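Local coordinates for Lin2111 protein (Listeria innocua, PDB 3EDP) that is functionally uncharacterised but, as a GntR-family protein with a UTRA domain, probably binds DNA and regulates transcription, at residues Pro75-Gln80 against Lys99-Phe104; Asp103-Lys108 against Val125-Phe130; Lys111-Ile116 against Ile219-Glu224; Leu147-Asp152 against Met215-Gln220. All coordinates share one frame; numbering follows the deposited sequence.

Contact 1: Pro75-Gln80 against Lys99-Phe104; sequences PKLTAQ and KDIKDF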
# COMPACT_ATOMS: atom_id res chain seq x y z
N PRO A 75 -13.36 15.25 17.83
CA PRO A 75 -12.06 15.90 17.67
C PRO A 75 -12.21 17.32 17.12
O PRO A 75 -13.18 17.63 16.43
CB PRO A 75 -11.32 15.01 16.65
CG PRO A 75 -12.38 14.18 16.00
CD PRO A 75 -13.51 14.05 16.98
N LYS A 76 -11.27 18.19 17.46
CA LYS A 76 -11.30 19.58 17.02
C LYS A 76 -10.09 19.91 16.15
O LYS A 76 -8.95 19.65 16.54
CB LYS A 76 -11.35 20.51 18.23
CG LYS A 76 -12.75 20.86 18.70
CD LYS A 76 -13.21 22.19 18.10
CE LYS A 76 -12.47 23.36 18.74
NZ LYS A 76 -12.72 24.65 18.03
N LEU A 77 -10.34 20.49 14.98
CA LEU A 77 -9.25 20.90 14.11
C LEU A 77 -8.78 22.30 14.49
O LEU A 77 -8.90 23.25 13.71
CB LEU A 77 -9.67 20.85 12.64
CG LEU A 77 -9.89 19.46 12.03
CD1 LEU A 77 -10.51 19.59 10.65
CD2 LEU A 77 -8.59 18.65 11.97
N THR A 78 -8.24 22.43 15.70
CA THR A 78 -7.67 23.70 16.14
C THR A 78 -6.36 23.91 15.40
O THR A 78 -5.88 23.02 14.70
CB THR A 78 -7.39 23.70 17.64
OG1 THR A 78 -6.44 22.67 17.95
CG2 THR A 78 -8.68 23.47 18.43
N ALA A 79 -5.78 25.09 15.56
CA ALA A 79 -4.52 25.41 14.92
C ALA A 79 -3.45 24.45 15.42
O ALA A 79 -2.59 24.00 14.66
CB ALA A 79 -4.12 26.85 15.19
N GLN A 80 -3.52 24.14 16.71
CA GLN A 80 -2.53 23.26 17.32
C GLN A 80 -2.62 21.84 16.78
O GLN A 80 -1.60 21.22 16.45
CB GLN A 80 -2.68 23.26 18.85
CG GLN A 80 -1.56 22.51 19.56
CD GLN A 80 -0.19 22.98 19.13
OE1 GLN A 80 0.69 22.18 18.79
NE2 GLN A 80 0.01 24.30 19.12
N LYS A 99 -0.28 18.55 3.03
CA LYS A 99 -1.61 17.98 3.24
C LYS A 99 -2.51 18.92 4.03
O LYS A 99 -2.11 19.45 5.06
CB LYS A 99 -1.50 16.60 3.90
CG LYS A 99 -0.63 15.63 3.11
CD LYS A 99 -0.70 14.22 3.66
CE LYS A 99 0.11 13.28 2.79
NZ LYS A 99 0.18 11.90 3.35
N ASP A 100 -3.72 19.11 3.52
CA ASP A 100 -4.67 20.06 4.09
C ASP A 100 -5.93 19.34 4.56
O ASP A 100 -6.72 18.86 3.74
CB ASP A 100 -5.02 21.13 3.05
CG ASP A 100 -5.99 22.17 3.58
OD1 ASP A 100 -5.99 22.43 4.81
OD2 ASP A 100 -6.75 22.74 2.77
N ILE A 101 -6.11 19.25 5.88
CA ILE A 101 -7.26 18.54 6.44
C ILE A 101 -8.57 19.31 6.25
O ILE A 101 -8.66 20.49 6.58
CB ILE A 101 -7.06 18.21 7.93
CG1 ILE A 101 -5.76 17.45 8.14
CG2 ILE A 101 -8.23 17.39 8.46
CD1 ILE A 101 -5.59 16.94 9.55
N LYS A 102 -9.57 18.64 5.69
CA LYS A 102 -10.86 19.27 5.44
C LYS A 102 -11.88 18.87 6.50
O LYS A 102 -12.76 19.65 6.85
CB LYS A 102 -11.39 18.84 4.07
CG LYS A 102 -10.41 19.00 2.92
CD LYS A 102 -10.46 20.39 2.31
CE LYS A 102 -9.49 21.33 2.98
NZ LYS A 102 -9.34 22.59 2.21
N ASP A 103 -11.76 17.65 7.00
CA ASP A 103 -12.75 17.06 7.87
C ASP A 103 -12.11 16.02 8.76
O ASP A 103 -11.26 15.23 8.31
CB ASP A 103 -13.84 16.37 7.04
CG ASP A 103 -15.04 17.25 6.81
OD1 ASP A 103 -15.46 17.93 7.77
OD2 ASP A 103 -15.57 17.24 5.67
N PHE A 104 -12.51 16.01 10.03
CA PHE A 104 -12.10 14.98 10.96
C PHE A 104 -13.21 14.83 12.00
O PHE A 104 -13.42 15.72 12.82
CB PHE A 104 -10.76 15.36 11.61
CG PHE A 104 -10.24 14.34 12.60
CD1 PHE A 104 -10.56 13.00 12.49
CD2 PHE A 104 -9.39 14.73 13.63
CE1 PHE A 104 -10.06 12.06 13.39
CE2 PHE A 104 -8.90 13.81 14.54
CZ PHE A 104 -9.23 12.47 14.42
O HOH W 1 -15.15 16.66 14.79
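P75 lies over one face of the F104 ring, and L77 comes in at the ring's edge, near its plane. The pyrrolidine carbon CG of P75 is centred on the ring, 3.7 Å from the centroid of F104 and only 8° off the normal, a CH-pi contact made with proline and phenylalanine side chains crossing at about a right angle. Beside it, CB of P75 drops toward the rim and comes to 3.4 Å from CE2 of F104. Chi1 of F104, -180°, sets its CG anti to the backbone N. At the edge, CD2 of L77 is 4.0 Å from CB of F104. The same methyl also touches CG2 of I101 at 3.7 Å. The apolar patch thus joins the loop between strand 70-73 and helix 79-86 to strand 99-108, an outermost strand of the UTRA sheet, near a classic beta bulge in which K102 and D103 both face K129. L77 is itself the centre of an inverse gamma turn, and T78 then N-caps helix 79-86 through its OG1. M85 of that helix touches L77, I101 and F104, and the ring of F158 also meets F104. No direct hydrogen bond crosses between 75-80 and 99-104, but a water lies between the two backbones, 2.7 Å from O of P75 and 2.8 Å from O of F104. Within the strand, NZ of K102 and OD2 of D100 form a salt bridge of 2.7 Å, the nitrogen lying above the carboxylate plane.

Contact 2: Asp103-Lys108 against Val125-Phe130; sequences DFYIRK and VYSIKF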
# COMPACT_ATOMS: atom_id res chain seq x y z
N ASP A 103 -11.76 17.65 7.00
CA ASP A 103 -12.75 17.06 7.87
C ASP A 103 -12.11 16.02 8.76
O ASP A 103 -11.26 15.23 8.31
CB ASP A 103 -13.84 16.37 7.04
CG ASP A 103 -15.04 17.25 6.81
OD1 ASP A 103 -15.46 17.93 7.77
OD2 ASP A 103 -15.57 17.24 5.67
N PHE A 104 -12.51 16.01 10.03
CA PHE A 104 -12.10 14.98 10.96
C PHE A 104 -13.21 14.83 12.00
O PHE A 104 -13.42 15.72 12.82
CB PHE A 104 -10.76 15.36 11.61
CG PHE A 104 -10.24 14.34 12.60
CD1 PHE A 104 -10.56 13.00 12.49
CD2 PHE A 104 -9.39 14.73 13.63
CE1 PHE A 104 -10.06 12.06 13.39
CE2 PHE A 104 -8.90 13.81 14.54
CZ PHE A 104 -9.23 12.47 14.42
N TYR A 105 -13.93 13.72 11.96
CA TYR A 105 -15.01 13.53 12.92
C TYR A 105 -15.34 12.06 13.15
O TYR A 105 -14.87 11.17 12.42
CB TYR A 105 -16.26 14.30 12.51
CG TYR A 105 -16.90 13.77 11.24
CD1 TYR A 105 -18.05 13.01 11.28
CD2 TYR A 105 -16.33 14.03 10.00
CE1 TYR A 105 -18.64 12.53 10.13
CE2 TYR A 105 -16.90 13.55 8.84
CZ TYR A 105 -18.05 12.80 8.91
OH TYR A 105 -18.63 12.31 7.75
N ILE A 106 -16.15 11.81 14.17
CA ILE A 106 -16.64 10.48 14.50
C ILE A 106 -18.08 10.36 14.04
O ILE A 106 -18.87 11.30 14.16
CB ILE A 106 -16.58 10.25 16.01
CG1 ILE A 106 -15.17 10.51 16.54
CG2 ILE A 106 -17.08 8.86 16.35
CD1 ILE A 106 -15.07 10.49 18.05
N ARG A 107 -18.43 9.19 13.52
CA ARG A 107 -19.76 8.92 13.00
C ARG A 107 -20.03 7.43 13.12
O ARG A 107 -19.11 6.64 13.33
CB ARG A 107 -19.80 9.30 11.52
CG ARG A 107 -18.64 8.65 10.74
CD ARG A 107 -18.85 8.64 9.23
NE ARG A 107 -19.68 7.52 8.81
CZ ARG A 107 -20.10 7.33 7.56
NH1 ARG A 107 -19.78 8.20 6.60
NH2 ARG A 107 -20.86 6.27 7.26
N LYS A 108 -21.29 7.04 12.98
CA LYS A 108 -21.62 5.62 12.93
C LYS A 108 -21.05 5.01 11.66
O LYS A 108 -20.89 5.69 10.65
CB LYS A 108 -23.13 5.40 13.00
CG LYS A 108 -23.67 5.36 14.43
CD LYS A 108 -25.17 5.63 14.47
CE LYS A 108 -25.47 7.10 14.23
NZ LYS A 108 -26.82 7.49 14.72
N VAL A 125 -16.70 5.06 13.86
CA VAL A 125 -15.46 5.14 13.10
C VAL A 125 -15.03 6.59 13.00
O VAL A 125 -15.86 7.50 13.03
CB VAL A 125 -15.61 4.56 11.66
CG1 VAL A 125 -16.09 3.11 11.71
CG2 VAL A 125 -16.57 5.42 10.83
N TYR A 126 -13.72 6.81 12.90
CA TYR A 126 -13.20 8.13 12.56
C TYR A 126 -13.26 8.29 11.06
O TYR A 126 -12.99 7.36 10.30
CB TYR A 126 -11.75 8.27 12.99
CG TYR A 126 -11.53 8.31 14.47
CD1 TYR A 126 -11.85 9.44 15.21
CD2 TYR A 126 -10.98 7.21 15.14
CE1 TYR A 126 -11.64 9.49 16.57
CE2 TYR A 126 -10.77 7.25 16.50
CZ TYR A 126 -11.11 8.39 17.21
OH TYR A 126 -10.90 8.44 18.57
N SER A 127 -13.61 9.49 10.62
CA SER A 127 -13.62 9.82 9.21
C SER A 127 -12.70 11.01 9.03
O SER A 127 -12.90 12.06 9.64
CB SER A 127 -15.03 10.16 8.75
OG SER A 127 -15.03 10.47 7.37
N ILE A 128 -11.68 10.84 8.20
CA ILE A 128 -10.73 11.90 7.94
C ILE A 128 -10.73 12.20 6.46
O ILE A 128 -10.71 11.30 5.63
CB ILE A 128 -9.30 11.50 8.38
CG1 ILE A 128 -9.26 11.26 9.89
CG2 ILE A 128 -8.31 12.58 7.99
CD1 ILE A 128 -8.00 10.58 10.37
N LYS A 129 -10.79 13.48 6.12
CA LYS A 129 -10.70 13.89 4.73
C LYS A 129 -9.57 14.89 4.58
O LYS A 129 -9.50 15.87 5.33
CB LYS A 129 -12.02 14.51 4.28
CG LYS A 129 -12.11 14.74 2.78
CD LYS A 129 -13.41 15.44 2.40
CE LYS A 129 -14.59 14.91 3.20
NZ LYS A 129 -14.75 13.42 3.09
N PHE A 130 -8.68 14.64 3.63
CA PHE A 130 -7.64 15.61 3.31
C PHE A 130 -7.35 15.77 1.82
O PHE A 130 -7.68 14.90 1.00
CB PHE A 130 -6.35 15.36 4.09
CG PHE A 130 -5.64 14.08 3.73
CD1 PHE A 130 -4.76 14.03 2.67
CD2 PHE A 130 -5.84 12.93 4.48
CE1 PHE A 130 -4.10 12.86 2.34
CE2 PHE A 130 -5.18 11.75 4.17
CZ PHE A 130 -4.31 11.72 3.09
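Strands 103-108 and 125-130 run antiparallel at 174°, with D103-K129, Y105-S127 and R107-V125 as hydrogen-bonded pairs and F104-I128 and I106-Y126 as non-hydrogen-bonded pairs. The bond from K129 N to D103 O is 2.8 Å, but its return from D103 N to K129 O is weak at 3.3 Å, D103 being, with K102, one of the two residues of a classic bulge facing K129. On the face of F104, I106, Y126 and I128, CD1 of F104 presses to 3.4 Å from CG1 of I128, the two side chains pointing the same way. CE1 of F104 meets CD1 of Y126 at 3.7 Å with the ring planes at 40°, and CG1 of I106 lies 3.7 Å from CE1 of Y126. On the other face, CB of S127 sits over the Y105 ring, offset toward its rim, in a CH-pi contact 4.2 Å from the centroid. D103 and K129 run side by side there, OD2 of D103 touching CE of K129 at 3.5 Å. The K129 chain bends at chi3 and chi4, and its NZ forms a salt bridge with E189. This strand pair of the UTRA sheet therefore has one largely apolar, aromatic face and one mixed face, where D103 probably adds only a longer-range attraction to K129.

Contact 3: Lys111-Ile116 against Ile219-Glu224; sequences KFYAEI and IQYHYE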
# COMPACT_ATOMS: atom_id res chain seq x y z
N LYS A 111 -24.32 0.80 7.26
CA LYS A 111 -24.35 -0.51 6.61
C LYS A 111 -23.12 -0.83 5.77
O LYS A 111 -22.55 -1.91 5.87
CB LYS A 111 -25.60 -0.66 5.75
CG LYS A 111 -26.71 -1.48 6.40
CD LYS A 111 -27.18 -0.84 7.70
CE LYS A 111 -27.60 -1.91 8.69
NZ LYS A 111 -26.44 -2.78 9.04
N PHE A 112 -22.72 0.12 4.92
CA PHE A 112 -21.65 -0.12 3.96
C PHE A 112 -20.31 -0.42 4.63
O PHE A 112 -19.64 -1.39 4.26
CB PHE A 112 -21.52 1.07 3.01
CG PHE A 112 -20.42 0.90 2.00
CD1 PHE A 112 -20.55 -0.01 0.96
CD2 PHE A 112 -19.26 1.64 2.09
CE1 PHE A 112 -19.54 -0.17 0.03
CE2 PHE A 112 -18.25 1.49 1.16
CZ PHE A 112 -18.39 0.58 0.13
N TYR A 113 -19.92 0.39 5.61
CA TYR A 113 -18.65 0.17 6.31
C TYR A 113 -18.72 -0.98 7.31
O TYR A 113 -17.75 -1.71 7.48
CB TYR A 113 -18.18 1.45 7.01
CG TYR A 113 -17.77 2.55 6.06
CD1 TYR A 113 -16.92 2.28 4.99
CD2 TYR A 113 -18.22 3.84 6.23
CE1 TYR A 113 -16.55 3.29 4.12
CE2 TYR A 113 -17.85 4.85 5.37
CZ TYR A 113 -17.02 4.57 4.31
OH TYR A 113 -16.65 5.58 3.45
N ALA A 114 -19.87 -1.12 7.97
CA ALA A 114 -20.06 -2.22 8.92
C ALA A 114 -19.83 -3.56 8.24
O ALA A 114 -19.25 -4.47 8.82
CB ALA A 114 -21.46 -2.17 9.52
N GLU A 115 -20.28 -3.66 6.99
CA GLU A 115 -20.13 -4.89 6.23
C GLU A 115 -18.68 -5.14 5.83
O GLU A 115 -18.21 -6.28 5.86
CB GLU A 115 -21.04 -4.85 4.99
CG GLU A 115 -20.66 -5.83 3.90
CD GLU A 115 -19.65 -5.25 2.92
OE1 GLU A 115 -19.74 -4.04 2.63
OE2 GLU A 115 -18.78 -6.01 2.44
N ILE A 116 -17.96 -4.08 5.48
CA ILE A 116 -16.55 -4.19 5.14
C ILE A 116 -15.68 -4.57 6.35
O ILE A 116 -14.83 -5.44 6.26
CB ILE A 116 -16.00 -2.90 4.52
CG1 ILE A 116 -16.61 -2.68 3.14
CG2 ILE A 116 -14.48 -2.95 4.44
CD1 ILE A 116 -16.38 -1.29 2.57
N ILE A 219 -9.68 1.70 6.04
CA ILE A 219 -10.02 1.88 4.64
C ILE A 219 -9.58 3.25 4.18
O ILE A 219 -9.75 4.24 4.91
CB ILE A 219 -11.54 1.79 4.41
CG1 ILE A 219 -12.07 0.42 4.81
CG2 ILE A 219 -11.86 2.08 2.95
CD1 ILE A 219 -13.57 0.37 4.87
N GLN A 220 -9.03 3.31 2.97
CA GLN A 220 -8.67 4.59 2.35
C GLN A 220 -9.19 4.67 0.93
O GLN A 220 -9.13 3.70 0.17
CB GLN A 220 -7.15 4.75 2.33
CG GLN A 220 -6.67 6.06 1.72
CD GLN A 220 -5.15 6.21 1.85
OE1 GLN A 220 -4.45 5.23 2.05
NE2 GLN A 220 -4.66 7.44 1.76
N TYR A 221 -9.72 5.84 0.57
CA TYR A 221 -10.12 6.11 -0.80
C TYR A 221 -9.30 7.29 -1.26
O TYR A 221 -9.27 8.32 -0.60
CB TYR A 221 -11.61 6.44 -0.91
CG TYR A 221 -12.51 5.34 -0.42
CD1 TYR A 221 -12.66 4.16 -1.14
CD2 TYR A 221 -13.21 5.47 0.78
CE1 TYR A 221 -13.49 3.14 -0.69
CE2 TYR A 221 -14.05 4.47 1.23
CZ TYR A 221 -14.19 3.31 0.49
OH TYR A 221 -15.01 2.31 0.94
N HIS A 222 -8.61 7.13 -2.38
CA HIS A 222 -7.78 8.18 -2.93
C HIS A 222 -8.28 8.50 -4.34
O HIS A 222 -8.53 7.60 -5.13
CB HIS A 222 -6.31 7.73 -2.95
CG HIS A 222 -5.41 8.66 -3.71
ND1 HIS A 222 -4.94 9.84 -3.17
CD2 HIS A 222 -4.88 8.58 -4.95
CE1 HIS A 222 -4.17 10.45 -4.06
NE2 HIS A 222 -4.12 9.70 -5.15
N TYR A 223 -8.42 9.79 -4.64
CA TYR A 223 -8.98 10.22 -5.92
C TYR A 223 -8.00 11.12 -6.66
O TYR A 223 -7.41 12.01 -6.06
CB TYR A 223 -10.28 11.00 -5.70
CG TYR A 223 -11.38 10.24 -5.00
CD1 TYR A 223 -12.35 9.56 -5.72
CD2 TYR A 223 -11.45 10.22 -3.61
CE1 TYR A 223 -13.36 8.87 -5.08
CE2 TYR A 223 -12.46 9.53 -2.96
CZ TYR A 223 -13.41 8.86 -3.70
OH TYR A 223 -14.42 8.18 -3.06
N GLU A 224 -7.86 10.88 -7.96
CA GLU A 224 -7.02 11.72 -8.81
C GLU A 224 -7.71 11.99 -10.13
O GLU A 224 -8.40 11.13 -10.68
CB GLU A 224 -5.69 11.04 -9.11
CG GLU A 224 -4.75 10.90 -7.94
CD GLU A 224 -3.45 10.18 -8.32
OE1 GLU A 224 -3.21 9.94 -9.53
OE2 GLU A 224 -2.66 9.87 -7.40
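Y221 pushes its hydroxyl end into a hollow formed by F112, Y113 and I116 on helix 110-117. Its OH lies in the plane of the F112 ring at the edge, 3.3 Å from CE2, and meets that side chain tip to tip. On another flank the Y113 and Y221 rings also reach toward each other tip to tip, with rim atoms in contact: OH of Y113 is 3.6 Å from CE2 of Y221, and CE1 of Y113 is 3.7 Å from OH of Y221. I116 closes the hollow with CD1, which is 4.2 Å from OH of Y221 and at the same time lies over one face of the F112 ring. A second bump, CD1 of I219, fits between I116 and Y113. It presses on CG2 of I116 at 3.5 Å, a close carbon-carbon approach, and stands 3.9 Å from CD1 of Y113. That CG2 of I116, anti to the backbone N, makes the closest contact with the I219 methyl. The helix packs across one face of the UTRA beta-sheet, its axis running at 123° to strand 219-224, and I219 and Y221, alternate residues of that strand, supply the sheet's side. Y113 also touches I144 on the adjoining strand 137-146, and its OH is hydrogen-bonded to a glycerol probably derived from the crystallisation liquor. Between helix and strand no hydrogen bond forms, although two phenol oxygens sit among the rings; the join rests on shape and dispersion, with both hydroxyls meeting aromatic edges across the interface.

Contact 4: Leu147-Asp152 against Met215-Gln220; sequences LGLYPD and MPIAIQ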
# COMPACT_ATOMS: atom_id res chain seq x y z
N LEU A 147 -13.15 3.25 15.70
CA LEU A 147 -12.77 3.69 17.04
C LEU A 147 -12.21 2.55 17.88
O LEU A 147 -11.18 2.72 18.53
CB LEU A 147 -13.99 4.27 17.76
CG LEU A 147 -14.14 5.79 17.70
CD1 LEU A 147 -13.11 6.43 18.61
CD2 LEU A 147 -14.01 6.29 16.27
N GLY A 148 -12.90 1.42 17.86
CA GLY A 148 -12.49 0.25 18.63
C GLY A 148 -11.15 -0.34 18.24
O GLY A 148 -10.60 -1.17 18.96
N LEU A 149 -10.62 0.08 17.10
CA LEU A 149 -9.34 -0.42 16.62
C LEU A 149 -8.24 0.62 16.85
O LEU A 149 -7.05 0.29 16.82
CB LEU A 149 -9.44 -0.75 15.12
CG LEU A 149 -9.83 -2.18 14.70
CD1 LEU A 149 -10.62 -2.91 15.78
CD2 LEU A 149 -10.56 -2.18 13.38
N TYR A 150 -8.64 1.87 17.05
CA TYR A 150 -7.70 2.95 17.38
C TYR A 150 -8.12 3.68 18.67
O TYR A 150 -8.14 4.92 18.71
CB TYR A 150 -7.55 3.92 16.20
CG TYR A 150 -7.04 3.23 14.94
CD1 TYR A 150 -5.72 3.34 14.54
CD2 TYR A 150 -7.89 2.43 14.18
CE1 TYR A 150 -5.25 2.70 13.41
CE2 TYR A 150 -7.43 1.77 13.05
CZ TYR A 150 -6.11 1.92 12.67
OH TYR A 150 -5.64 1.27 11.55
N PRO A 151 -8.44 2.92 19.73
CA PRO A 151 -9.05 3.43 20.96
C PRO A 151 -8.23 4.49 21.70
O PRO A 151 -8.80 5.38 22.31
CB PRO A 151 -9.15 2.17 21.84
CG PRO A 151 -8.07 1.29 21.33
CD PRO A 151 -8.17 1.47 19.84
N ASP A 152 -6.90 4.38 21.63
CA ASP A 152 -6.05 5.20 22.49
C ASP A 152 -5.52 6.48 21.84
O ASP A 152 -4.85 7.29 22.49
CB ASP A 152 -4.89 4.36 23.04
CG ASP A 152 -5.37 3.19 23.88
OD1 ASP A 152 -6.27 3.40 24.72
OD2 ASP A 152 -4.84 2.07 23.71
N MSE A 215 -8.52 -9.60 9.07
CA MSE A 215 -9.20 -8.56 9.83
C MSE A 215 -8.90 -7.16 9.30
O MSE A 215 -7.80 -6.64 9.50
CB MSE A 215 -8.81 -8.63 11.31
CG MSE A 215 -9.47 -7.54 12.15
SE MSE A 215 -8.54 -7.26 13.83
CE MSE A 215 -9.59 -8.49 14.92
N PRO A 216 -9.89 -6.54 8.64
CA PRO A 216 -9.73 -5.18 8.12
C PRO A 216 -9.62 -4.21 9.28
O PRO A 216 -10.39 -4.30 10.23
CB PRO A 216 -11.05 -4.93 7.37
CG PRO A 216 -11.71 -6.27 7.25
CD PRO A 216 -11.26 -7.05 8.44
N ILE A 217 -8.64 -3.31 9.23
CA ILE A 217 -8.44 -2.34 10.30
C ILE A 217 -8.60 -0.91 9.81
O ILE A 217 -8.79 0.01 10.61
CB ILE A 217 -7.06 -2.51 10.98
CG1 ILE A 217 -5.94 -2.27 9.98
CG2 ILE A 217 -6.94 -3.90 11.63
CD1 ILE A 217 -4.54 -2.40 10.58
N ALA A 218 -8.52 -0.72 8.50
CA ALA A 218 -8.64 0.63 7.94
C ALA A 218 -9.02 0.63 6.47
O ALA A 218 -8.73 -0.32 5.74
CB ALA A 218 -7.34 1.40 8.15
N ILE A 219 -9.68 1.70 6.04
CA ILE A 219 -10.02 1.88 4.64
C ILE A 219 -9.58 3.25 4.18
O ILE A 219 -9.75 4.24 4.91
CB ILE A 219 -11.54 1.79 4.41
CG1 ILE A 219 -12.07 0.42 4.81
CG2 ILE A 219 -11.86 2.08 2.95
CD1 ILE A 219 -13.57 0.37 4.87
N GLN A 220 -9.03 3.31 2.97
CA GLN A 220 -8.67 4.59 2.35
C GLN A 220 -9.19 4.67 0.93
O GLN A 220 -9.13 3.70 0.17
CB GLN A 220 -7.15 4.75 2.33
CG GLN A 220 -6.67 6.06 1.72
CD GLN A 220 -5.15 6.21 1.85
OE1 GLN A 220 -4.45 5.23 2.05
NE2 GLN A 220 -4.66 7.44 1.76
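Chi1 of Y150, -60°, sets its CG anti to the carbonyl carbon, and chi1 of I217, 62°, holds CG1 between the backbone N and the carbonyl carbon; the tyrosine's phenol end meets that isoleucine branch. The segment 147-152 belongs to the loop that leaves strand 137-146 of the UTRA sheet, and it packs on the first residues of the neighbouring strand 215-225 at a classic beta bulge, where I217 and A218 both face F209. Y150 uses one edge of its ring: O of I217 lies in the ring plane, 3.3 Å from CE2. Two aliphatic groups of the strand lie beside the hydroxyl, with CG1 of I217 at 3.9 Å from OH of Y150 and CB of A218 at 3.8 Å from the same oxygen. Its hydrogen-bond partner lies outside the two segments, the backbone O of V167 at the end of helix 163-167. The carbonyl of I217 makes no hydrogen bond to the tyrosine, so this contact is one of a polar oxygen against an aromatic edge. L149 meets chiefly the backbone of the strand. Its CB is directed toward the strand, and a single methyl, CD2, does the touching. Y172 from another loop also touches L149, M215 and I217, while L145 of strand 137-146 lies against both Y150 and A218. The CD2 methyl of L149 rests 3.7 Å from CA of I217 and 3.8 Å from O of P216.

Contact 2, near the centre of the chain, is mostly buried and is the one held by a ladder of backbone hydrogen bonds; the other three have no direct hydrogen bond between their segments. Contact 1, more exposed, joins the loop before helix 79-86 to strand 99-108, an outermost strand of this chain's sheet, and shares D103 and F104 with contact 2. Contacts 3 and 4 are also buried, both use strand 215-225 and share I219 and Q220, but differ in chemistry: helix 110-117 brings apolar and ring-edge contacts in contact 3, whereas in contact 4 a loop sets a tyrosine edge and a leucine methyl against strand backbone. Contacts 1 and 3 lie on opposite sides of the chain's centre.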